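Local coordinates for selenium-binding protein (Sulfolobus tokodaii, PDB 2ECE), which is of unknown function but folds as a beta propeller and, like other members of the selenium-binding protein family, may bind selenium, at residues Asn228-Phe232 and His242-Glu248; Leu265-Met271 and Ser281-Tyr287; Val203-Trp207 and Met252-Leu256. All coordinates share one frame; numbering follows the deposited sequence.

How the contacts relate
Seven antiparallel sheets form the blades of the propeller, and the three contacts lie in two consecutive blades. Reading from the N terminus, Val203-Trp207, which leaves strand 201-204, comes first, and the loop it opens closes only when Met252-Leu256 completes contact 3. Within that long loop sits contact 1, where Asn228-Phe232 folds back on His242-Glu248 as the last hairpin of the same blade. The chain then passes into the next blade, whose first strand supplies Met252-Leu256. Contact 2 follows in series, pairing Leu265-Met271 with Ser281-Tyr287 in that blade's second and third strands. Contacts 1 and 2 are thus hairpins within blades, whereas contact 3 ties the two blades together nearer the centre of the chain.

Contact 1 (Asn228-Phe232 and His242-Glu248); sequences NRIHF and HSLTLGE
The carbonyl oxygen of His242 receives the backbone N-H of Phe232 in the shortest hydrogen bond between the two strands, 2.7 Å from Phe232 N to His242 O and almost straight at 173°. His231 CA also brings a C-H to this oxygen. Further along the antiparallel hairpin, Ile230 and Leu244 exchange two backbone bonds, and beyond the strand end Leu246 N reaches Asn228 O at 2.8 Å.

Arg229, His231, Ser243 and Thr245 share one face. The Arg229 chain bends at chi3 (74°), which brings its guanidinium against the His231 ring: the His231 CE1 atom covers the middle of the Arg229 guanidinium from 3.5 Å. From there Arg229 NH2 makes a weak, bent bond of 3.3 Å to Ser243 OG, while its stronger partner is the carboxylate of Asp186. The imidazole is held at both nitrogens, ND1 by Arg240 and NE2 by Glu206, and His231 ND1 lies 3.7 Å from Ser243 CB.

The other face is mainly apolar. Ile230 and Leu244 run alongside each other in the same direction, with Ile230 CG2 3.9 Å from Leu244 CB. Leu244 CD1 approaches the Phe232 ring obliquely, 3.6 Å from Phe232 CE2. Trp285 of the following blade packs against Ile230 and Phe232, and Trp292 stacks on the Phe232 ring.

The hairpin therefore separates its chemistry by face: hydrocarbon and rings meet the neighbouring blade, while on the reverse Asp186 pairs with Arg229, and Glu206, bound by His231 NE2 and Arg229 N, probably adds negative charge that balances Arg229 and Arg240.

Contact 2 (Leu265-Met271 and Ser281-Tyr287); sequences LMGFINM and SIWLWFY
Trp285 and Gly267 form a hydrogen-bonded pair in the antiparallel beta hairpin of strands 266-274 and 280-288, the second and third of a propeller blade. Each backbone N-H donates to the other's carbonyl, with 2.9 Å from Trp285 N to Gly267 O. Similar bonds run from Leu265 with Tyr287 to Met271 with Ser281; the one from Ile269 N to Trp283 O is weak.

Side-chain hydrogen bonds come from the two indoles. Trp285 NE1 reaches Phe268 O at 3.2 Å from above the carbonyl plane, whereas Trp283 NE1 turns along its own strand to Ser281 OG, 2.9 Å away.

Two ring faces receive C-H groups. Trp285 CG sits between its backbone N and carbonyl carbon (chi1 43°), which folds the indole across Gly267, whose CA lies 3.8 Å from the centroid of the Trp285 six-membered ring. On the sheet's other face, Leu284 CD1 sits 4.0 Å from the Phe268 ring centroid, a second CH-pi contact.

In apolar packing, Ile282 CG2 meets Phe268 CD2 at 3.7 Å, and both side chains touch Ile326 of the next blade.

Because Gly267 carries no side chain, the Trp285 indole can rest directly on the peptide backbone, while its N-H still finds an acceptor, though off the carbonyl's lone pairs.

Contact 3 (Val203-Trp207 and Met252-Leu256); sequences VSSEW and MALEL
Trp207 and Met252 meet edge-on at the junction of two beta-propeller blades, where the chain just beyond one blade's second strand (201-204) pairs briefly, antiparallel, with the innermost strand of the next. The Trp207 CG is anti to the backbone N (chi1 -171°), which extends the indole toward the neighbouring blade. Met252 SD approaches near the ring plane, 4.7 Å from the centroid of the Trp207 five-membered ring and 85° off its normal. This Met-aromatic contact includes a weak hydrogen bond, with Trp207 NE1 3.6 Å from Met252 SD. Leu254 crosses the indole obliquely, its CD2 3.7 Å from Trp207 CD1. The rings of Tyr191, Tyr226 and Trp405 also meet this indole.

At the other end, Leu256 slants across Val203, with Leu256 CD1 3.7 Å from Val203 CG2 and also close against the backbone of Val203 and Ser204. Between these two clusters, Glu206 and Ala253 form a single antiparallel bridge: Glu206 N lies 3.0 Å from Ala253 O, and Ala253 N is 2.9 Å from Glu206 O.

Ser205 projects toward Met252-Leu256 beside this bridge. Its hydroxyl accepts from Asp192 N and donates to a lone pair of Leu254 O in the carbonyl plane, with Ser205 OG to Leu254 O at 2.6 Å.

Contact 1 (Asn228-Phe232 and His242-Glu248)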
loop_
_atom_site.group_PDB
_atom_site.type_symbol
_atom_site.label_atom_id
_atom_site.label_comp_id
_atom_site.label_asym_id
_atom_site.label_seq_id
_atom_site.Cartn_x
_atom_site.Cartn_y
_atom_site.Cartn_z
ATOM N N ASN A 228 -15.779 2.417 7.437
ATOM C CA ASN A 228 -16.187 1.531 6.359
ATOM C C ASN A 228 -16.744 2.299 5.167
ATOM O O ASN A 228 -17.557 1.771 4.408
ATOM C CB ASN A 228 -17.228 0.520 6.860
ATOM C CG ASN A 228 -18.493 1.179 7.378
ATOM O OD1 ASN A 228 -19.460 0.492 7.716
ATOM N ND2 ASN A 228 -18.495 2.506 7.447
ATOM N N ARG A 229 -16.286 3.539 4.992
ATOM C CA ARG A 229 -16.752 4.379 3.897
ATOM C C ARG A 229 -15.653 4.751 2.906
ATOM O O ARG A 229 -14.476 4.823 3.266
ATOM C CB ARG A 229 -17.331 5.686 4.447
ATOM C CG ARG A 229 -18.272 5.531 5.622
ATOM C CD ARG A 229 -18.326 6.830 6.425
ATOM N NE ARG A 229 -19.085 7.886 5.769
ATOM C CZ ARG A 229 -19.023 9.169 6.110
ATOM N NH1 ARG A 229 -18.228 9.560 7.099
ATOM N NH2 ARG A 229 -19.764 10.062 5.472
ATOM N N ILE A 230 -16.056 4.983 1.659
ATOM C CA ILE A 230 -15.149 5.442 0.615
ATOM C C ILE A 230 -15.700 6.830 0.287
ATOM O O ILE A 230 -16.916 7.017 0.171
ATOM C CB ILE A 230 -15.169 4.549 -0.656
ATOM C CG1 ILE A 230 -14.416 5.252 -1.793
ATOM C CG2 ILE A 230 -16.593 4.249 -1.077
ATOM C CD1 ILE A 230 -14.163 4.368 -3.021
ATOM N N HIS A 231 -14.813 7.808 0.173
ATOM C CA HIS A 231 -15.227 9.174 -0.111
ATOM C C HIS A 231 -14.821 9.578 -1.519
ATOM O O HIS A 231 -13.694 9.311 -1.947
ATOM C CB HIS A 231 -14.580 10.126 0.898
ATOM C CG HIS A 231 -14.934 9.828 2.322
ATOM N ND1 HIS A 231 -16.016 10.401 2.956
ATOM C CD2 HIS A 231 -14.350 9.014 3.234
ATOM C CE1 HIS A 231 -16.079 9.955 4.200
ATOM N NE2 HIS A 231 -15.081 9.113 4.394
ATOM N N PHE A 232 -15.745 10.214 -2.233
ATOM C CA PHE A 232 -15.488 10.679 -3.592
ATOM C C PHE A 232 -15.355 12.192 -3.557
ATOM O O PHE A 232 -16.230 12.886 -3.032
ATOM C CB PHE A 232 -16.637 10.263 -4.510
ATOM C CG PHE A 232 -16.826 8.780 -4.579
ATOM C CD1 PHE A 232 -15.966 7.998 -5.339
ATOM C CD2 PHE A 232 -17.806 8.156 -3.810
ATOM C CE1 PHE A 232 -16.069 6.608 -5.327
ATOM C CE2 PHE A 232 -17.919 6.767 -3.791
ATOM C CZ PHE A 232 -17.046 5.993 -4.550
ATOM N N HIS A 242 -19.349 12.996 -2.374
ATOM C CA HIS A 242 -20.204 11.865 -2.031
ATOM C C HIS A 242 -19.408 10.816 -1.265
ATOM O O HIS A 242 -18.178 10.848 -1.249
ATOM C CB HIS A 242 -20.796 11.259 -3.318
ATOM C CG HIS A 242 -21.840 10.211 -3.082
ATOM N ND1 HIS A 242 -22.955 10.430 -2.300
ATOM C CD2 HIS A 242 -21.956 8.946 -3.554
ATOM C CE1 HIS A 242 -23.711 9.344 -2.299
ATOM N NE2 HIS A 242 -23.126 8.430 -3.052
ATOM N N SER A 243 -20.119 9.904 -0.612
ATOM C CA SER A 243 -19.487 8.829 0.136
ATOM C C SER A 243 -20.424 7.629 0.099
ATOM O O SER A 243 -21.642 7.786 -0.000
ATOM C CB SER A 243 -19.238 9.248 1.588
ATOM O OG SER A 243 -20.409 9.098 2.371
ATOM N N LEU A 244 -19.852 6.435 0.163
ATOM C CA LEU A 244 -20.634 5.210 0.150
ATOM C C LEU A 244 -20.133 4.320 1.272
ATOM O O LEU A 244 -18.939 4.311 1.586
ATOM C CB LEU A 244 -20.476 4.486 -1.193
ATOM C CG LEU A 244 -21.105 5.120 -2.432
ATOM C CD1 LEU A 244 -20.629 4.378 -3.683
ATOM C CD2 LEU A 244 -22.628 5.066 -2.316
ATOM N N THR A 245 -21.047 3.594 1.898
ATOM C CA THR A 245 -20.684 2.688 2.976
ATOM C C THR A 245 -20.536 1.298 2.371
ATOM O O THR A 245 -21.424 0.831 1.662
ATOM C CB THR A 245 -21.766 2.707 4.064
ATOM O OG1 THR A 245 -21.771 3.997 4.686
ATOM C CG2 THR A 245 -21.501 1.651 5.117
ATOM N N LEU A 246 -19.409 0.648 2.638
ATOM C CA LEU A 246 -19.134 -0.676 2.087
ATOM C C LEU A 246 -19.561 -1.808 3.022
ATOM O O LEU A 246 -18.734 -2.597 3.480
ATOM C CB LEU A 246 -17.642 -0.786 1.767
ATOM C CG LEU A 246 -17.157 0.412 0.939
ATOM C CD1 LEU A 246 -15.658 0.349 0.731
ATOM C CD2 LEU A 246 -17.891 0.431 -0.398
ATOM N N GLY A 247 -20.862 -1.881 3.290
ATOM C CA GLY A 247 -21.388 -2.909 4.169
ATOM C C GLY A 247 -21.465 -2.398 5.595
ATOM O O GLY A 247 -20.432 -2.143 6.219
ATOM N N GLU A 248 -22.681 -2.241 6.117
ATOM C CA GLU A 248 -22.867 -1.747 7.484
ATOM C C GLU A 248 -22.037 -2.522 8.498
ATOM O O GLU A 248 -21.566 -1.954 9.481
ATOM C CB GLU A 248 -24.334 -1.844 7.916
ATOM C CG GLU A 248 -25.236 -0.671 7.559
ATOM C CD GLU A 248 -26.662 -0.893 8.057
ATOM O OE1 GLU A 248 -27.085 -2.069 8.120
ATOM O OE2 GLU A 248 -27.364 0.094 8.375
#

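Contact 2 (Leu265-Met271 and Ser281-Tyr287)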
loop_
_atom_site.group_PDB
_atom_site.type_symbol
_atom_site.label_atom_id
_atom_site.label_comp_id
_atom_site.label_asym_id
_atom_site.label_seq_id
_atom_site.Cartn_x
_atom_site.Cartn_y
_atom_site.Cartn_z
ATOM N N LEU A 265 -14.017 4.582 -15.111
ATOM C CA LEU A 265 -14.257 5.224 -13.835
ATOM C C LEU A 265 -14.672 4.257 -12.768
ATOM O O LEU A 265 -15.799 4.281 -12.271
ATOM C CB LEU A 265 -15.282 6.338 -13.967
ATOM C CG LEU A 265 -14.551 7.562 -14.501
ATOM C CD1 LEU A 265 -14.780 7.689 -15.996
ATOM C CD2 LEU A 265 -15.025 8.785 -13.742
ATOM N N MET A 266 -13.721 3.409 -12.413
ATOM C CA MET A 266 -13.932 2.404 -11.403
ATOM C C MET A 266 -12.608 1.944 -10.820
ATOM O O MET A 266 -11.528 2.290 -11.307
ATOM C CB MET A 266 -14.670 1.210 -12.005
ATOM C CG MET A 266 -13.991 0.621 -13.233
ATOM S SD MET A 266 -14.870 -0.853 -13.822
ATOM C CE MET A 266 -16.354 -0.088 -14.485
ATOM N N GLY A 267 -12.725 1.143 -9.770
ATOM C CA GLY A 267 -11.572 0.606 -9.086
ATOM C C GLY A 267 -12.042 -0.269 -7.941
ATOM O O GLY A 267 -13.250 -0.427 -7.727
ATOM N N PHE A 268 -11.094 -0.826 -7.197
ATOM C CA PHE A 268 -11.414 -1.704 -6.074
ATOM C C PHE A 268 -10.925 -1.184 -4.729
ATOM O O PHE A 268 -10.143 -0.225 -4.652
ATOM C CB PHE A 268 -10.802 -3.093 -6.287
ATOM C CG PHE A 268 -11.263 -3.781 -7.543
ATOM C CD1 PHE A 268 -10.649 -3.519 -8.765
ATOM C CD2 PHE A 268 -12.317 -4.697 -7.500
ATOM C CE1 PHE A 268 -11.076 -4.162 -9.934
ATOM C CE2 PHE A 268 -12.754 -5.348 -8.661
ATOM C CZ PHE A 268 -12.131 -5.078 -9.880
ATOM N N ILE A 269 -11.414 -1.829 -3.673
ATOM C CA ILE A 269 -11.017 -1.526 -2.303
ATOM C C ILE A 269 -11.327 -2.747 -1.449
ATOM O O ILE A 269 -12.318 -3.452 -1.681
ATOM C CB ILE A 269 -11.750 -0.299 -1.706
ATOM C CG1 ILE A 269 -11.172 0.006 -0.317
ATOM C CG2 ILE A 269 -13.240 -0.569 -1.587
ATOM C CD1 ILE A 269 -11.696 1.290 0.318
ATOM N N ASN A 270 -10.463 -3.006 -0.477
ATOM C CA ASN A 270 -10.647 -4.137 0.413
ATOM C C ASN A 270 -11.203 -3.717 1.772
ATOM O O ASN A 270 -10.804 -2.689 2.336
ATOM C CB ASN A 270 -9.314 -4.874 0.608
ATOM C CG ASN A 270 -8.213 -3.977 1.185
ATOM O OD1 ASN A 270 -7.934 -2.895 0.665
ATOM N ND2 ASN A 270 -7.576 -4.438 2.254
ATOM N N MET A 271 -12.159 -4.499 2.262
ATOM C CA MET A 271 -12.746 -4.296 3.579
ATOM C C MET A 271 -12.132 -5.463 4.326
ATOM O O MET A 271 -12.406 -6.619 4.004
ATOM C CB MET A 271 -14.270 -4.433 3.543
ATOM C CG MET A 271 -14.998 -3.232 2.972
ATOM S SD MET A 271 -14.428 -1.638 3.653
ATOM C CE MET A 271 -14.828 -1.814 5.381
ATOM N N SER A 281 -13.850 -8.731 2.285
ATOM C CA SER A 281 -14.573 -8.550 1.043
ATOM C C SER A 281 -13.915 -7.488 0.187
ATOM O O SER A 281 -13.299 -6.551 0.703
ATOM C CB SER A 281 -16.037 -8.180 1.315
ATOM O OG SER A 281 -16.149 -7.084 2.204
ATOM N N ILE A 282 -14.022 -7.665 -1.124
ATOM C CA ILE A 282 -13.472 -6.711 -2.074
ATOM C C ILE A 282 -14.665 -6.021 -2.709
ATOM O O ILE A 282 -15.636 -6.673 -3.101
ATOM C CB ILE A 282 -12.645 -7.407 -3.163
ATOM C CG1 ILE A 282 -11.470 -8.150 -2.518
ATOM C CG2 ILE A 282 -12.158 -6.386 -4.178
ATOM C CD1 ILE A 282 -10.610 -7.279 -1.602
ATOM N N TRP A 283 -14.599 -4.700 -2.796
ATOM C CA TRP A 283 -15.689 -3.934 -3.361
ATOM C C TRP A 283 -15.268 -3.171 -4.600
ATOM O O TRP A 283 -14.162 -2.635 -4.666
ATOM C CB TRP A 283 -16.234 -2.959 -2.319
ATOM C CG TRP A 283 -16.909 -3.628 -1.160
ATOM C CD1 TRP A 283 -16.327 -4.415 -0.205
ATOM C CD2 TRP A 283 -18.300 -3.555 -0.829
ATOM N NE1 TRP A 283 -17.273 -4.835 0.703
ATOM C CE2 TRP A 283 -18.491 -4.323 0.342
ATOM C CE3 TRP A 283 -19.403 -2.919 -1.410
ATOM C CZ2 TRP A 283 -19.747 -4.469 0.947
ATOM C CZ3 TRP A 283 -20.658 -3.065 -0.805
ATOM C CH2 TRP A 283 -20.814 -3.835 0.358
ATOM N N LEU A 284 -16.164 -3.135 -5.582
ATOM C CA LEU A 284 -15.926 -2.423 -6.830
ATOM C C LEU A 284 -16.705 -1.117 -6.789
ATOM O O LEU A 284 -17.931 -1.128 -6.683
ATOM C CB LEU A 284 -16.415 -3.260 -8.020
ATOM C CG LEU A 284 -16.396 -2.629 -9.419
ATOM C CD1 LEU A 284 -14.962 -2.392 -9.850
ATOM C CD2 LEU A 284 -17.102 -3.552 -10.418
ATOM N N TRP A 285 -16.001 0.008 -6.839
ATOM C CA TRP A 285 -16.675 1.300 -6.860
ATOM C C TRP A 285 -16.630 1.729 -8.321
ATOM O O TRP A 285 -15.619 1.531 -8.993
ATOM C CB TRP A 285 -15.969 2.325 -5.955
ATOM C CG TRP A 285 -14.457 2.353 -6.025
ATOM C CD1 TRP A 285 -13.584 1.585 -5.297
ATOM C CD2 TRP A 285 -13.649 3.227 -6.823
ATOM N NE1 TRP A 285 -12.289 1.934 -5.586
ATOM C CE2 TRP A 285 -12.297 2.939 -6.518
ATOM C CE3 TRP A 285 -13.934 4.228 -7.759
ATOM C CZ2 TRP A 285 -11.230 3.618 -7.122
ATOM C CZ3 TRP A 285 -12.874 4.903 -8.360
ATOM C CH2 TRP A 285 -11.536 4.594 -8.035
ATOM N N PHE A 286 -17.727 2.295 -8.813
ATOM C CA PHE A 286 -17.807 2.706 -10.212
ATOM C C PHE A 286 -18.840 3.808 -10.439
ATOM O O PHE A 286 -19.806 3.928 -9.681
ATOM C CB PHE A 286 -18.149 1.483 -11.072
ATOM C CG PHE A 286 -19.449 0.817 -10.694
ATOM C CD1 PHE A 286 -20.620 1.104 -11.387
ATOM C CD2 PHE A 286 -19.504 -0.083 -9.630
ATOM C CE1 PHE A 286 -21.832 0.507 -11.032
ATOM C CE2 PHE A 286 -20.711 -0.685 -9.263
ATOM C CZ PHE A 286 -21.878 -0.387 -9.969
ATOM N N TYR A 287 -18.633 4.612 -11.479
ATOM C CA TYR A 287 -19.562 5.694 -11.801
ATOM C C TYR A 287 -20.472 5.250 -12.940
ATOM O O TYR A 287 -20.003 4.810 -13.985
ATOM C CB TYR A 287 -18.799 6.959 -12.201
ATOM C CG TYR A 287 -19.681 8.175 -12.384
ATOM C CD1 TYR A 287 -20.157 8.539 -13.648
ATOM C CD2 TYR A 287 -20.041 8.966 -11.294
ATOM C CE1 TYR A 287 -20.967 9.665 -13.816
ATOM C CE2 TYR A 287 -20.847 10.090 -11.453
ATOM C CZ TYR A 287 -21.305 10.435 -12.715
ATOM O OH TYR A 287 -22.089 11.557 -12.876
#

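Contact 3 (Val203-Trp207 and Met252-Leu256)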
loop_
_atom_site.group_PDB
_atom_site.type_symbol
_atom_site.label_atom_id
_atom_site.label_comp_id
_atom_site.label_asym_id
_atom_site.label_seq_id
_atom_site.Cartn_x
_atom_site.Cartn_y
_atom_site.Cartn_z
ATOM N N VAL A 203 -10.405 9.675 -4.508
ATOM C CA VAL A 203 -11.133 8.789 -3.613
ATOM C C VAL A 203 -10.251 8.589 -2.394
ATOM O O VAL A 203 -9.027 8.518 -2.521
ATOM C CB VAL A 203 -11.413 7.422 -4.295
ATOM C CG1 VAL A 203 -12.397 7.607 -5.433
ATOM C CG2 VAL A 203 -10.112 6.833 -4.835
ATOM N N SER A 204 -10.862 8.518 -1.216
ATOM C CA SER A 204 -10.124 8.322 0.025
ATOM C C SER A 204 -10.856 7.281 0.868
ATOM O O SER A 204 -12.081 7.135 0.756
ATOM C CB SER A 204 -10.013 9.648 0.795
ATOM O OG SER A 204 -11.292 10.147 1.169
ATOM N N SER A 205 -10.111 6.570 1.713
ATOM C CA SER A 205 -10.691 5.512 2.546
ATOM C C SER A 205 -10.675 5.786 4.054
ATOM O O SER A 205 -10.473 6.922 4.483
ATOM C CB SER A 205 -9.984 4.183 2.248
ATOM O OG SER A 205 -8.588 4.293 2.453
ATOM N N GLU A 206 -10.889 4.745 4.857
ATOM C CA GLU A 206 -10.937 4.924 6.311
ATOM C C GLU A 206 -10.455 3.723 7.127
ATOM O O GLU A 206 -10.928 2.598 6.943
ATOM C CB GLU A 206 -12.369 5.221 6.777
ATOM C CG GLU A 206 -13.141 6.318 6.048
ATOM C CD GLU A 206 -14.556 6.466 6.613
ATOM O OE1 GLU A 206 -15.088 5.457 7.118
ATOM O OE2 GLU A 206 -15.140 7.570 6.546
ATOM N N TRP A 207 -9.524 3.977 8.041
ATOM C CA TRP A 207 -9.032 2.932 8.927
ATOM C C TRP A 207 -9.511 3.353 10.316
ATOM O O TRP A 207 -10.623 3.014 10.710
ATOM C CB TRP A 207 -7.507 2.842 8.872
ATOM C CG TRP A 207 -6.934 1.647 9.596
ATOM C CD1 TRP A 207 -7.561 0.454 9.844
ATOM C CD2 TRP A 207 -5.589 1.498 10.073
ATOM N NE1 TRP A 207 -6.686 -0.429 10.436
ATOM C CE2 TRP A 207 -5.470 0.184 10.588
ATOM C CE3 TRP A 207 -4.472 2.341 10.109
ATOM C CZ2 TRP A 207 -4.278 -0.301 11.134
ATOM C CZ3 TRP A 207 -3.284 1.857 10.653
ATOM C CH2 TRP A 207 -3.197 0.547 11.157
ATOM N N MET A 252 -12.694 -1.318 8.405
ATOM C CA MET A 252 -11.387 -1.093 7.824
ATOM C C MET A 252 -11.471 -1.080 6.291
ATOM O O MET A 252 -11.215 -2.090 5.628
ATOM C CB MET A 252 -10.410 -2.175 8.290
ATOM C CG MET A 252 -10.195 -2.215 9.808
ATOM S SD MET A 252 -8.863 -3.311 10.335
ATOM C CE MET A 252 -9.423 -3.807 11.995
ATOM N N ALA A 253 -11.690 0.114 5.744
ATOM C CA ALA A 253 -11.763 0.318 4.304
ATOM C C ALA A 253 -10.334 0.787 3.999
ATOM O O ALA A 253 -10.047 1.983 4.157
ATOM C CB ALA A 253 -12.789 1.415 3.981
ATOM N N LEU A 254 -9.458 -0.107 3.540
ATOM C CA LEU A 254 -8.082 0.239 3.313
ATOM C C LEU A 254 -7.743 0.738 1.876
ATOM O O LEU A 254 -7.879 1.932 1.575
ATOM C CB LEU A 254 -7.175 -1.006 3.760
ATOM C CG LEU A 254 -7.402 -1.289 5.273
ATOM C CD1 LEU A 254 -6.263 -2.167 5.711
ATOM C CD2 LEU A 254 -7.436 -0.021 6.154
ATOM N N GLU A 255 -6.952 -0.123 1.194
ATOM C CA GLU A 255 -6.357 0.146 -0.112
ATOM C C GLU A 255 -7.233 0.413 -1.295
ATOM O O GLU A 255 -8.078 -0.421 -1.676
ATOM C CB GLU A 255 -5.351 -0.981 -0.475
ATOM C CG GLU A 255 -4.227 -1.253 0.532
ATOM C CD GLU A 255 -3.238 -0.104 0.692
ATOM O OE1 GLU A 255 -2.991 0.616 -0.293
ATOM O OE2 GLU A 255 -2.687 0.068 1.802
ATOM N N LEU A 256 -6.992 1.566 -1.916
ATOM C CA LEU A 256 -7.804 2.027 -3.050
ATOM C C LEU A 256 -7.083 1.830 -4.356
ATOM O O LEU A 256 -5.972 2.335 -4.524
ATOM C CB LEU A 256 -8.164 3.520 -2.895
ATOM C CG LEU A 256 -9.311 3.840 -1.939
ATOM C CD1 LEU A 256 -9.266 5.298 -1.521
ATOM C CD2 LEU A 256 -10.626 3.502 -2.623
#